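Local coordinates for protein acetylornithine aminotransferase (Aquifex aeolicus, PDB 2EH6) that transfers the amino group of N(2)-acetyl-L-ornithine to 2-oxoglutarate with the help of pyridoxal 5'-phosphate, a step of arginine biosynthesis, at residues E289-L292 / P293-R296. Numbering follows the deposited sequence.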
ATOM      1  N   GLU A 289      18.234  15.773  -4.955  1.00 32.67           N
ATOM      2  CA  GLU A 289      18.328  17.155  -5.394  1.00 35.48           C
ATOM      3  C   GLU A 289      19.765  17.519  -5.759  1.00 34.41           C
ATOM      4  O   GLU A 289      19.991  18.384  -6.596  1.00 33.55           O
ATOM      5  CB  GLU A 289      17.768  18.105  -4.330  1.00 38.62           C
ATOM      6  CG  GLU A 289      18.319  17.921  -2.946  1.00 44.64           C
ATOM      7  CD  GLU A 289      17.544  18.728  -1.922  1.00 48.46           C
ATOM      8  OE1 GLU A 289      16.303  18.570  -1.866  1.00 50.11           O
ATOM      9  OE2 GLU A 289      18.168  19.513  -1.176  1.00 51.22           O
ATOM     10  N   LYS A 290      20.733  16.840  -5.150  1.00 35.08           N
ATOM     11  CA  LYS A 290      22.143  17.089  -5.450  1.00 35.65           C
ATOM     12  C   LYS A 290      22.530  16.417  -6.767  1.00 35.20           C
ATOM     13  O   LYS A 290      23.506  16.803  -7.411  1.00 35.30           O
ATOM     14  CB  LYS A 290      23.038  16.533  -4.341  1.00 36.18           C
ATOM     15  CG  LYS A 290      22.815  17.134  -2.963  1.00 40.16           C
ATOM     16  CD  LYS A 290      23.704  16.442  -1.940  1.00 44.29           C
ATOM     17  CE  LYS A 290      23.369  16.865  -0.519  1.00 46.05           C
ATOM     18  NZ  LYS A 290      24.208  16.137   0.476  1.00 49.25           N
ATOM     19  N   LEU A 291      21.755  15.410  -7.159  1.00 32.82           N
ATOM     20  CA  LEU A 291      22.008  14.647  -8.380  1.00 31.23           C
ATOM     21  C   LEU A 291      21.331  15.179  -9.638  1.00 30.61           C
ATOM     22  O   LEU A 291      21.688  14.783 -10.750  1.00 31.11           O
ATOM     23  CB  LEU A 291      21.569  13.191  -8.175  1.00 31.07           C
ATOM     24  CG  LEU A 291      22.403  12.300  -7.253  1.00 34.28           C
ATOM     25  CD1 LEU A 291      21.617  11.036  -6.920  1.00 32.31           C
ATOM     26  CD2 LEU A 291      23.727  11.956  -7.929  1.00 32.81           C
ATOM     27  N   LEU A 292      20.356  16.068  -9.470  1.00 31.79           N
ATOM     28  CA  LEU A 292      19.620  16.610 -10.608  1.00 30.62           C
ATOM     29  C   LEU A 292      20.497  17.018 -11.795  1.00 31.71           C
ATOM     30  O   LEU A 292      20.259  16.586 -12.929  1.00 28.44           O
ATOM     31  CB  LEU A 292      18.735  17.779 -10.153  1.00 31.96           C
ATOM     32  CG  LEU A 292      17.633  17.396  -9.153  1.00 33.08           C
ATOM     33  CD1 LEU A 292      16.759  18.610  -8.847  1.00 31.93           C
ATOM     34  CD2 LEU A 292      16.777  16.264  -9.736  1.00 33.69           C
ATOM     35  N   PRO A 293      21.522  17.854 -11.561  1.00 31.69           N
ATOM     36  CA  PRO A 293      22.370  18.249 -12.689  1.00 33.05           C
ATOM     37  C   PRO A 293      22.992  17.016 -13.357  1.00 33.95           C
ATOM     38  O   PRO A 293      23.080  16.942 -14.585  1.00 33.95           O
ATOM     39  CB  PRO A 293      23.417  19.146 -12.035  1.00 33.80           C
ATOM     40  CG  PRO A 293      22.670  19.741 -10.872  1.00 32.60           C
ATOM     41  CD  PRO A 293      21.930  18.546 -10.327  1.00 31.60           C
ATOM     42  N   HIS A 294      23.413  16.049 -12.544  1.00 35.10           N
ATOM     43  CA  HIS A 294      24.015  14.824 -13.067  1.00 37.25           C
ATOM     44  C   HIS A 294      23.010  14.013 -13.875  1.00 36.35           C
ATOM     45  O   HIS A 294      23.334  13.504 -14.949  1.00 36.15           O
ATOM     46  CB  HIS A 294      24.557  13.961 -11.929  1.00 40.44           C
ATOM     47  CG  HIS A 294      25.775  14.527 -11.271  1.00 46.33           C
ATOM     48  ND1 HIS A 294      26.414  13.897 -10.223  1.00 48.04           N
ATOM     49  CD2 HIS A 294      26.470  15.664 -11.506  1.00 47.88           C
ATOM     50  CE1 HIS A 294      27.448  14.625  -9.840  1.00 50.66           C
ATOM     51  NE2 HIS A 294      27.504  15.703 -10.602  1.00 51.56           N
ATOM     52  N   VAL A 295      21.796  13.883 -13.351  1.00 34.71           N
ATOM     53  CA  VAL A 295      20.746  13.147 -14.045  1.00 32.15           C
ATOM     54  C   VAL A 295      20.557  13.735 -15.439  1.00 31.82           C
ATOM     55  O   VAL A 295      20.490  13.007 -16.428  1.00 30.74           O
ATOM     56  CB  VAL A 295      19.410  13.228 -13.270  1.00 30.59           C
ATOM     57  CG1 VAL A 295      18.291  12.608 -14.084  1.00 31.99           C
ATOM     58  CG2 VAL A 295      19.552  12.519 -11.931  1.00 31.16           C
ATOM     59  N   ARG A 296      20.476  15.060 -15.508  1.00 33.15           N
ATOM     60  CA  ARG A 296      20.291  15.750 -16.779  1.00 33.43           C
ATOM     61  C   ARG A 296      21.428  15.491 -17.760  1.00 33.82           C
ATOM     62  O   ARG A 296      21.182  15.207 -18.932  1.00 33.87           O
ATOM     63  CB  ARG A 296      20.153  17.263 -16.554  1.00 34.11           C
ATOM     64  CG  ARG A 296      18.831  17.689 -15.915  1.00 35.31           C
ATOM     65  CD  ARG A 296      18.627  19.203 -16.015  1.00 36.73           C
ATOM     66  NE  ARG A 296      19.545  19.957 -15.163  1.00 37.04           N
ATOM     67  CZ  ARG A 296      19.315  20.254 -13.886  1.00 38.07           C
ATOM     68  NH1 ARG A 296      18.191  19.864 -13.301  1.00 35.42           N
ATOM     69  NH2 ARG A 296      20.205  20.955 -13.194  1.00 37.23           N
TER
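R296 folds back along the helix so that its guanidinium lies flat across the turn made by L292 and P293. The bend is at chi3 (-70°), and it brings one face of the group over L292 O and CA of P293. The carbonyl oxygen sits over the centre of that face, while the P293 carbon is offset toward the rim. NH1 comes within 3.8 Å of L292 CB. The carbonyl oxygen of L292 accepts a hydrogen bond from the backbone N of R296, at 3.0 Å. One residue earlier, V295 N bonds to L291 O at 2.8 Å, nearly straight at 163°. CG2 of V295, anti to its own carbonyl carbon, rests 3.3 Å from that same oxygen and meets CB of L291. L291 CD2 approaches ND1 of H294 obliquely at 4.0 Å, the two side chains crossing at about a right angle. P293 has no N-H to give, and its CD lies 3.3 Å from L292 CB, a close approach set largely by their covalent link. Further out, R296 NH1 donates to the carbonyl oxygen of G222. A leucine in place of R296 would probably leave G222 O without this donor and the L292-P293 turn without its flat cover. L291 packs on L42 and I358, and V295 on L319, all in neighbouring loops. The whole is a proline kink inside the long helix 275-308 of a class-III aminotransferase: the N atoms of P293 and H294 make no i to i+4 bond, and that pairing continues at V295 and R296.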